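Local structure of GTP-binding protein (Sulfolobus solfataricus P2, 2QTF) at residues A[195-198]-A[199-202]; A[338-341]-A[342-345]; A[150-153]-A[154-158]; A[105-108]-A[109-113]. The protein is a magnesium-dependent GTPase, specific for GTP, that associates with the 50S ribosomal subunit and may act in protein synthesis or ribosome biogenesis. All blocks are in the same frame, centred on the assembly; numbering follows the deposited sequence.

In the fold
All four are local contacts between neighbouring turns, yet they differ with their place in the fold. Contacts 1 and 2 belong to the G domain, where helix 192-200 packs against helix 341-355: L195 and L199 of contact 1 meet L344 of contact 2. Contacts 3 and 4 lie on the other side of the chain's centre, on helices 145-164 and 101-121, joined by the salt bridge R152-E108 and by L109 and L112 against I153. Contact 2 is a surface contact around a helix start; the others are partly buried. Contact 1 shows the chemistry of a helix end, whereas 3 and 4 are mid-helix, 3 rich in exposed charge and 4 more enclosed.

Contact 1: A[195-198]-A[199-202]; sequences LFNS and LTGL
The carbonyl O of F196 receives two bonds from T200, one from its backbone N and one from its hydroxyl. T200 N approaches it nearly along the C=O axis at 2.9 Å, while T200 OG1 donates to F196 O from above the carbonyl plane at 2.8 Å. That hydroxyl is also an acceptor: L202 N reaches T200 OG1 at 3.2 Å and 161°, which makes an ST turn. On either side in sequence, L199 N binds L195 O and G201 N binds N197 O, the last bond bent to 139° as the helix gives way to G201 with its positive phi. The remaining contacts are apolar. With chi1 at 60°, T200 holds OG1 over the backbone and sends CG2 across one face of the F196 ring, a CH-pi contact 4.0 Å from the centroid, offset toward the rim. L202 CD1 comes to F196 CE2 at 3.9 Å. Beside them, L195 and L199 point the same way, their CG and CD1 4.1 Å apart, and L199 goes on to I348 and L230. A valine in place of T200 would probably leave L202 N without its side-chain acceptor and F196 O with one donor fewer, the turn being less firmly set. This is the closing end of the helix that follows the P-loop in a G domain; N197 lies near T193, a predicted magnesium ligand.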
loop_
_atom_site.group_PDB
_atom_site.type_symbol
_atom_site.label_atom_id
_atom_site.label_comp_id
_atom_site.label_asym_id
_atom_site.label_seq_id
_atom_site.Cartn_x
_atom_site.Cartn_y
_atom_site.Cartn_z
ATOM N N LEU A 195 -3.567 12.473 2.435
ATOM C CA LEU A 195 -4.520 13.160 1.511
ATOM C C LEU A 195 -5.993 12.663 1.683
ATOM O O LEU A 195 -6.959 13.439 1.809
ATOM C CB LEU A 195 -4.091 12.883 0.097
ATOM C CG LEU A 195 -4.996 13.551 -0.967
ATOM C CD1 LEU A 195 -4.876 15.032 -0.632
ATOM C CD2 LEU A 195 -4.338 13.381 -2.333
ATOM N N PHE A 196 -6.143 11.356 1.757
ATOM C CA PHE A 196 -7.471 10.743 2.029
ATOM C C PHE A 196 -8.068 11.256 3.348
ATOM O O PHE A 196 -9.239 11.687 3.426
ATOM C CB PHE A 196 -7.310 9.221 2.137
ATOM C CG PHE A 196 -8.627 8.493 2.158
ATOM C CD1 PHE A 196 -9.186 8.086 0.980
ATOM C CD2 PHE A 196 -9.254 8.122 3.383
ATOM C CE1 PHE A 196 -10.389 7.381 0.931
ATOM C CE2 PHE A 196 -10.502 7.398 3.323
ATOM C CZ PHE A 196 -11.031 7.078 2.038
ATOM N N ASN A 197 -7.254 11.216 4.397
ATOM C CA ASN A 197 -7.734 11.641 5.677
ATOM C C ASN A 197 -8.079 13.067 5.684
ATOM O O ASN A 197 -9.068 13.509 6.349
ATOM C CB ASN A 197 -6.690 11.366 6.775
ATOM C CG ASN A 197 -6.631 9.939 7.129
ATOM O OD1 ASN A 197 -7.464 9.147 6.666
ATOM N ND2 ASN A 197 -5.643 9.567 7.945
ATOM N N SER A 198 -7.284 13.853 4.969
ATOM C CA SER A 198 -7.565 15.293 4.922
ATOM C C SER A 198 -8.946 15.627 4.266
ATOM O O SER A 198 -9.777 16.460 4.815
ATOM C CB SER A 198 -6.440 16.003 4.188
ATOM O OG SER A 198 -6.843 17.317 4.040
ATOM N N LEU A 199 -9.213 14.984 3.130
ATOM C CA LEU A 199 -10.487 15.151 2.398
ATOM C C LEU A 199 -11.714 14.543 3.177
ATOM O O LEU A 199 -12.827 15.100 3.162
ATOM C CB LEU A 199 -10.399 14.469 1.033
ATOM C CG LEU A 199 -9.410 15.099 0.072
ATOM C CD1 LEU A 199 -9.039 14.211 -1.208
ATOM C CD2 LEU A 199 -9.974 16.541 -0.362
ATOM N N THR A 200 -11.502 13.451 3.879
ATOM C CA THR A 200 -12.611 12.778 4.493
ATOM C C THR A 200 -12.865 13.273 5.924
ATOM O O THR A 200 -13.972 13.155 6.451
ATOM C CB THR A 200 -12.434 11.273 4.533
ATOM O OG1 THR A 200 -11.238 10.954 5.280
ATOM C CG2 THR A 200 -12.388 10.730 3.138
ATOM N N GLY A 201 -11.832 13.826 6.529
ATOM C CA GLY A 201 -11.917 14.340 7.866
ATOM C C GLY A 201 -11.732 13.181 8.800
ATOM O O GLY A 201 -11.882 13.367 9.968
ATOM N N LEU A 202 -11.379 12.001 8.307
ATOM C CA LEU A 202 -11.116 10.846 9.176
ATOM C C LEU A 202 -9.830 10.949 9.979
ATOM O O LEU A 202 -8.789 11.290 9.399
ATOM C CB LEU A 202 -11.098 9.546 8.358
ATOM C CG LEU A 202 -12.397 9.113 7.629
ATOM C CD1 LEU A 202 -12.134 7.813 6.868
ATOM C CD2 LEU A 202 -13.612 8.954 8.584
#

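Contact 2: A[338-341]-A[342-345]; sequences RTNL and ELLR
L341 has the most to do with the residues after it, opening the first turn of helix 341-355. Its carbonyl O accepts from R345 N at 2.7 Å in an almost straight bond of 171°, and L341 CD1 comes to 4.2 Å from L344 CD2. L344 also sets its CB against L341 O at 3.4 Å, and its side chain touches I331 of strand 327-332. N340 stands one residue earlier, at the N-cap position. Its side chain makes no capping bond; ND2 turns instead to the carbonyl of P332, tying the helix start back to the end of strand 327-332. What N340 gives the helix is its backbone: N340 O takes the bond from L344 N at 3.1 Å and 155°. Its CB meets L343 CB at 4.2 Å. On the outer side E342 bends at chi2 (66°) and brings OE2 to NH1 of R345 in a salt bridge of 3.0 Å, while NH2 of that extended arginine bonds OD1 of N224. D346 puts a second negative charge beside E342 OE2, a repulsion that R345 NH1 probably offsets in part. Just upstream, R338 and T339 face S334 in a G1 beta bulge; S334 and A335 are inferred to bind GTP, consistent with the loop of a G domain that leads from its last strand into this terminal helix.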
loop_
_atom_site.group_PDB
_atom_site.type_symbol
_atom_site.label_atom_id
_atom_site.label_comp_id
_atom_site.label_asym_id
_atom_site.label_seq_id
_atom_site.Cartn_x
_atom_site.Cartn_y
_atom_site.Cartn_z
ATOM N N ARG A 338 -1.745 21.415 5.229
ATOM C CA ARG A 338 -3.047 21.868 4.748
ATOM C C ARG A 338 -2.781 23.079 3.870
ATOM O O ARG A 338 -3.354 24.172 4.140
ATOM C CB ARG A 338 -3.983 22.300 5.984
ATOM C CG ARG A 338 -4.694 21.187 6.798
ATOM C CD ARG A 338 -5.159 21.645 8.292
ATOM N NE ARG A 338 -4.008 21.376 9.138
ATOM C CZ ARG A 338 -3.424 22.152 10.024
ATOM N NH1 ARG A 338 -3.946 23.291 10.410
ATOM N NH2 ARG A 338 -2.340 21.699 10.626
ATOM N N THR A 339 -1.850 22.978 2.915
ATOM C CA THR A 339 -1.651 24.047 1.969
ATOM C C THR A 339 -2.360 23.673 0.707
ATOM O O THR A 339 -2.156 22.542 0.151
ATOM C CB THR A 339 -0.107 24.159 1.629
ATOM O OG1 THR A 339 0.588 24.163 2.858
ATOM C CG2 THR A 339 0.158 25.350 0.898
ATOM N N ASN A 340 -3.088 24.634 0.186
ATOM C CA ASN A 340 -3.821 24.528 -1.112
ATOM C C ASN A 340 -4.907 23.523 -1.062
ATOM O O ASN A 340 -5.240 22.921 -2.048
ATOM C CB ASN A 340 -2.904 24.249 -2.332
ATOM C CG ASN A 340 -2.187 25.502 -2.786
ATOM O OD1 ASN A 340 -2.771 26.619 -2.755
ATOM N ND2 ASN A 340 -0.918 25.359 -3.147
ATOM N N LEU A 341 -5.431 23.293 0.113
ATOM C CA LEU A 341 -6.496 22.322 0.195
ATOM C C LEU A 341 -7.836 22.786 -0.382
ATOM O O LEU A 341 -8.639 21.964 -0.917
ATOM C CB LEU A 341 -6.607 21.845 1.625
ATOM C CG LEU A 341 -5.670 20.601 1.785
ATOM C CD1 LEU A 341 -4.435 20.212 0.881
ATOM C CD2 LEU A 341 -5.257 20.714 3.098
ATOM N N GLU A 342 -8.012 24.101 -0.431
ATOM C CA GLU A 342 -9.185 24.650 -1.054
ATOM C C GLU A 342 -9.040 24.484 -2.551
ATOM O O GLU A 342 -9.976 24.135 -3.242
ATOM C CB GLU A 342 -9.385 26.123 -0.677
ATOM C CG GLU A 342 -10.684 26.729 -1.388
ATOM C CD GLU A 342 -12.055 26.142 -0.952
ATOM O OE1 GLU A 342 -12.081 25.536 0.119
ATOM O OE2 GLU A 342 -13.067 26.395 -1.705
ATOM N N LEU A 343 -7.822 24.664 -3.068
ATOM C CA LEU A 343 -7.646 24.330 -4.499
ATOM C C LEU A 343 -7.940 22.872 -4.806
ATOM O O LEU A 343 -8.593 22.566 -5.800
ATOM C CB LEU A 343 -6.191 24.670 -4.992
ATOM C CG LEU A 343 -5.790 24.337 -6.450
ATOM C CD1 LEU A 343 -6.665 25.021 -7.475
ATOM C CD2 LEU A 343 -4.247 24.690 -6.653
ATOM N N LEU A 344 -7.450 21.986 -3.970
ATOM C CA LEU A 344 -7.604 20.544 -4.196
ATOM C C LEU A 344 -9.156 20.259 -4.134
ATOM O O LEU A 344 -9.735 19.589 -5.024
ATOM C CB LEU A 344 -6.956 19.834 -2.997
ATOM C CG LEU A 344 -7.309 18.304 -2.861
ATOM C CD1 LEU A 344 -6.803 17.558 -4.060
ATOM C CD2 LEU A 344 -6.738 17.631 -1.546
ATOM N N ARG A 345 -9.810 20.736 -3.068
ATOM C CA ARG A 345 -11.306 20.691 -3.047
ATOM C C ARG A 345 -11.974 21.182 -4.277
ATOM O O ARG A 345 -12.815 20.482 -4.823
ATOM C CB ARG A 345 -11.835 21.480 -1.766
ATOM C CG ARG A 345 -13.423 21.557 -1.656
ATOM C CD ARG A 345 -13.791 22.483 -0.426
ATOM N NE ARG A 345 -15.251 22.641 -0.373
ATOM C CZ ARG A 345 -15.894 23.474 -1.133
ATOM N NH1 ARG A 345 -15.181 24.259 -1.956
ATOM N NH2 ARG A 345 -17.219 23.573 -1.016
#

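Contact 3: A[150-153]-A[154-158]; sequences KRRI and NKLMK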
loop_
_atom_site.group_PDB
_atom_site.type_symbol
_atom_site.label_atom_id
_atom_site.label_comp_id
_atom_site.label_asym_id
_atom_site.label_seq_id
_atom_site.Cartn_x
_atom_site.Cartn_y
_atom_site.Cartn_z
ATOM N N LYS A 150 -2.863 -28.072 0.070
ATOM C CA LYS A 150 -2.756 -28.264 -1.396
ATOM C C LYS A 150 -4.100 -28.359 -2.071
ATOM O O LYS A 150 -4.274 -27.772 -3.146
ATOM C CB LYS A 150 -1.817 -29.425 -1.771
ATOM C CG LYS A 150 -0.398 -29.287 -1.152
ATOM C CD LYS A 150 0.501 -30.551 -1.349
ATOM C CE LYS A 150 1.998 -30.205 -1.509
ATOM N NZ LYS A 150 2.853 -31.454 -1.746
ATOM N N ARG A 151 -5.091 -29.038 -1.464
ATOM C CA ARG A 151 -6.392 -29.069 -2.118
ATOM C C ARG A 151 -7.030 -27.695 -2.200
ATOM O O ARG A 151 -7.712 -27.375 -3.192
ATOM C CB ARG A 151 -7.430 -30.000 -1.387
ATOM C CG ARG A 151 -7.144 -31.549 -1.425
ATOM C CD ARG A 151 -8.394 -32.368 -0.831
ATOM N NE ARG A 151 -8.643 -32.155 0.606
ATOM C CZ ARG A 151 -7.942 -32.737 1.582
ATOM N NH1 ARG A 151 -6.934 -33.555 1.285
ATOM N NH2 ARG A 151 -8.244 -32.514 2.878
ATOM N N ARG A 152 -6.899 -26.880 -1.140
ATOM C CA ARG A 152 -7.396 -25.518 -1.250
ATOM C C ARG A 152 -6.623 -24.691 -2.275
ATOM O O ARG A 152 -7.206 -23.923 -3.052
ATOM C CB ARG A 152 -7.363 -24.870 0.154
ATOM C CG ARG A 152 -7.830 -23.407 0.196
ATOM C CD ARG A 152 -9.295 -23.244 0.458
ATOM N NE ARG A 152 -9.645 -22.019 1.227
ATOM C CZ ARG A 152 -10.880 -21.501 1.196
ATOM N NH1 ARG A 152 -11.817 -22.111 0.441
ATOM N NH2 ARG A 152 -11.206 -20.409 1.914
ATOM N N ILE A 153 -5.316 -24.833 -2.292
ATOM C CA ILE A 153 -4.491 -24.078 -3.287
ATOM C C ILE A 153 -4.939 -24.525 -4.712
ATOM O O ILE A 153 -5.187 -23.703 -5.594
ATOM C CB ILE A 153 -3.057 -24.402 -3.086
ATOM C CG1 ILE A 153 -2.534 -23.615 -1.838
ATOM C CG2 ILE A 153 -2.224 -24.077 -4.429
ATOM C CD1 ILE A 153 -1.278 -24.206 -1.229
ATOM N N ASN A 154 -5.094 -25.848 -4.913
ATOM C CA ASN A 154 -5.566 -26.316 -6.259
ATOM C C ASN A 154 -6.973 -25.887 -6.711
ATOM O O ASN A 154 -7.151 -25.438 -7.854
ATOM C CB ASN A 154 -5.263 -27.791 -6.435
ATOM C CG ASN A 154 -3.784 -28.028 -6.527
ATOM O OD1 ASN A 154 -2.998 -27.153 -7.072
ATOM N ND2 ASN A 154 -3.355 -29.188 -6.029
ATOM N N LYS A 155 -7.921 -25.873 -5.793
ATOM C CA LYS A 155 -9.196 -25.241 -6.003
ATOM C C LYS A 155 -9.166 -23.749 -6.377
ATOM O O LYS A 155 -9.880 -23.316 -7.328
ATOM C CB LYS A 155 -10.152 -25.472 -4.775
ATOM C CG LYS A 155 -11.514 -24.647 -4.860
ATOM C CD LYS A 155 -12.385 -24.714 -3.541
ATOM C CE LYS A 155 -13.755 -23.874 -3.575
ATOM N NZ LYS A 155 -14.184 -23.795 -2.116
ATOM N N LEU A 156 -8.415 -22.923 -5.608
ATOM C CA LEU A 156 -8.293 -21.495 -5.958
ATOM C C LEU A 156 -7.636 -21.345 -7.368
ATOM O O LEU A 156 -8.049 -20.521 -8.160
ATOM C CB LEU A 156 -7.450 -20.771 -4.865
ATOM C CG LEU A 156 -8.218 -20.622 -3.569
ATOM C CD1 LEU A 156 -7.196 -20.138 -2.456
ATOM C CD2 LEU A 156 -9.206 -19.535 -3.925
ATOM N N MET A 157 -6.559 -22.037 -7.615
ATOM C CA MET A 157 -5.905 -21.927 -8.945
ATOM C C MET A 157 -6.858 -22.289 -10.065
ATOM O O MET A 157 -6.950 -21.542 -11.065
ATOM C CB MET A 157 -4.670 -22.775 -9.066
ATOM C CG MET A 157 -3.570 -22.179 -8.245
ATOM S SD MET A 157 -2.039 -23.066 -8.154
ATOM C CE MET A 157 -1.278 -22.746 -9.800
ATOM N N LYS A 158 -7.604 -23.382 -9.879
ATOM C CA LYS A 158 -8.706 -23.725 -10.785
ATOM C C LYS A 158 -9.691 -22.606 -11.019
ATOM O O LYS A 158 -9.882 -22.172 -12.159
ATOM C CB LYS A 158 -9.365 -25.064 -10.405
ATOM C CG LYS A 158 -8.304 -26.175 -10.569
ATOM C CD LYS A 158 -8.803 -27.657 -10.334
ATOM C CE LYS A 158 -7.774 -28.679 -10.872
ATOM N NZ LYS A 158 -8.066 -30.179 -10.562
#
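R152 and K155 bring two positive ends together: K155 NZ lies in the plane of the R152 guanidinium, at its edge, 3.9 Å from NH1. The approach is between like charges, and probably costs something, but R152 is engaged elsewhere, since its NE forms a salt bridge with E108 of helix 101-121. Its chain is bent at chi2 and chi3 to get there, whereas K155 stays extended beyond CG. Regular i to i+4 bonds carry the backbone: N154 N meets K150 O at 2.7 Å, and K155, L156 and M157 follow in step at about the same straightness, M157 N to I153 O closing at 172°. Helices 101-121 and 145-164 run antiparallel, a two-helix hairpin of the HflX middle region, and this segment belongs to the second of its arms. Among the apolar side chains, I153 and L156 are turned to the first arm. I153 and M157 run side by side in the same direction, with I153 CG2 3.9 Å from M157 SD; with CG anti to its carbonyl carbon (chi1 -72°), the methionine runs beside the isoleucine and lays SD along it. L156 rests its CG on R152 O at 3.5 Å, and its side chain continues to M105. On another flank N154 folds back over the preceding turn, its CG 3.4 Å from K150 O and its OD1 4.1 Å from I153 CG2.

Contact 4: A[105-108]-A[109-113]; sequences MQIE and LARLK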
loop_
_atom_site.group_PDB
_atom_site.type_symbol
_atom_site.label_atom_id
_atom_site.label_comp_id
_atom_site.label_asym_id
_atom_site.label_seq_id
_atom_site.Cartn_x
_atom_site.Cartn_y
_atom_site.Cartn_z
ATOM N N MET A 105 -9.094 -13.939 -3.795
ATOM C CA MET A 105 -8.621 -15.246 -4.113
ATOM C C MET A 105 -7.106 -15.271 -4.337
ATOM O O MET A 105 -6.445 -16.243 -3.918
ATOM C CB MET A 105 -9.379 -15.716 -5.385
ATOM C CG MET A 105 -10.889 -16.146 -5.043
ATOM S SD MET A 105 -11.660 -16.413 -6.710
ATOM C CE MET A 105 -10.897 -17.990 -6.884
ATOM N N GLN A 106 -6.550 -14.265 -5.052
ATOM C CA GLN A 106 -5.077 -14.319 -5.285
ATOM C C GLN A 106 -4.354 -14.139 -3.948
ATOM O O GLN A 106 -3.248 -14.657 -3.747
ATOM C CB GLN A 106 -4.589 -13.168 -6.160
ATOM C CG GLN A 106 -4.995 -13.349 -7.636
ATOM C CD GLN A 106 -4.119 -14.358 -8.409
ATOM O OE1 GLN A 106 -4.341 -14.564 -9.606
ATOM N NE2 GLN A 106 -3.209 -15.008 -7.756
ATOM N N ILE A 107 -4.920 -13.290 -3.074
ATOM C CA ILE A 107 -4.269 -13.056 -1.752
ATOM C C ILE A 107 -4.335 -14.343 -0.917
ATOM O O ILE A 107 -3.383 -14.770 -0.318
ATOM C CB ILE A 107 -5.001 -11.844 -0.991
ATOM C CG1 ILE A 107 -4.665 -10.533 -1.767
ATOM C CG2 ILE A 107 -4.506 -11.809 0.584
ATOM C CD1 ILE A 107 -5.665 -9.383 -1.598
ATOM N N GLU A 108 -5.478 -14.999 -0.900
ATOM C CA GLU A 108 -5.584 -16.177 -0.090
ATOM C C GLU A 108 -4.645 -17.300 -0.668
ATOM O O GLU A 108 -4.017 -18.066 0.094
ATOM C CB GLU A 108 -7.013 -16.744 -0.146
ATOM C CG GLU A 108 -6.943 -18.012 0.837
ATOM C CD GLU A 108 -8.197 -18.726 1.022
ATOM O OE1 GLU A 108 -8.169 -19.624 1.925
ATOM O OE2 GLU A 108 -9.184 -18.393 0.272
ATOM N N LEU A 109 -4.619 -17.396 -1.985
ATOM C CA LEU A 109 -3.698 -18.348 -2.724
ATOM C C LEU A 109 -2.232 -18.095 -2.296
ATOM O O LEU A 109 -1.516 -19.011 -1.899
ATOM C CB LEU A 109 -3.861 -18.132 -4.257
ATOM C CG LEU A 109 -2.895 -19.079 -5.078
ATOM C CD1 LEU A 109 -3.166 -20.620 -4.752
ATOM C CD2 LEU A 109 -3.080 -18.776 -6.568
ATOM N N ALA A 110 -1.795 -16.839 -2.323
ATOM C CA ALA A 110 -0.427 -16.505 -1.889
ATOM C C ALA A 110 -0.169 -16.822 -0.412
ATOM O O ALA A 110 0.942 -17.270 -0.023
ATOM C CB ALA A 110 -0.090 -15.029 -2.208
ATOM N N ARG A 111 -1.145 -16.504 0.462
ATOM C CA ARG A 111 -0.986 -16.888 1.911
ATOM C C ARG A 111 -0.858 -18.432 2.085
ATOM O O ARG A 111 -0.058 -18.914 2.883
ATOM C CB ARG A 111 -2.202 -16.348 2.680
ATOM C CG ARG A 111 -2.142 -14.829 2.883
ATOM C CD ARG A 111 -3.503 -14.305 3.555
ATOM N NE ARG A 111 -3.287 -12.961 4.072
ATOM C CZ ARG A 111 -4.279 -12.184 4.504
ATOM N NH1 ARG A 111 -5.554 -12.583 4.349
ATOM N NH2 ARG A 111 -3.974 -11.109 5.157
ATOM N N LEU A 112 -1.728 -19.206 1.454
ATOM C CA LEU A 112 -1.653 -20.679 1.506
ATOM C C LEU A 112 -0.345 -21.202 1.023
ATOM O O LEU A 112 0.251 -22.115 1.659
ATOM C CB LEU A 112 -2.777 -21.311 0.664
ATOM C CG LEU A 112 -4.179 -21.064 1.271
ATOM C CD1 LEU A 112 -5.261 -21.559 0.353
ATOM C CD2 LEU A 112 -4.318 -21.693 2.717
ATOM N N LYS A 113 0.107 -20.701 -0.117
ATOM C CA LYS A 113 1.420 -21.165 -0.685
ATOM C C LYS A 113 2.545 -20.812 0.283
ATOM O O LYS A 113 3.477 -21.616 0.462
ATOM C CB LYS A 113 1.678 -20.489 -2.048
ATOM C CG LYS A 113 0.796 -21.215 -3.126
ATOM C CD LYS A 113 1.156 -20.693 -4.507
ATOM C CE LYS A 113 0.691 -21.725 -5.578
ATOM N NZ LYS A 113 1.365 -21.456 -6.915
#
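I107 CG2 lies over one face of the R111 guanidinium, 3.6 Å above its plane and offset toward the rim. The two side chains run the same way: R111, extended from CG to NE, passes alongside the isoleucine with NE and CZ each 3.9 Å from that methyl, while its CG sits 3.4 Å from I107 O. An alanine at R111 is likely to leave the I107 methyl without the flat group across it and open a gap beside L91 and A95 of helix 86-97. Helix 101-121 is the first arm of the antiparallel hairpin it forms with helix 145-164, and here it touches helix 86-97 through I107, A110 and R111, and helix 245-253 of the G domain through Q106 and I107. Backbone bonds link each residue to the fourth one on, as in L112 N to E108 O at 2.9 Å and 172°. E108, with CG anti to the backbone N (chi1 -179°) and extended beyond it, crosses L112: OE1 is 3.8 Å from L112 CD1, while the same oxygen pairs with R152, and the side chain comes within about 3 Å of a bound cadmium ion. Q106 bends at chi2, bringing NE2 to 4.0 Å from L109 CD2.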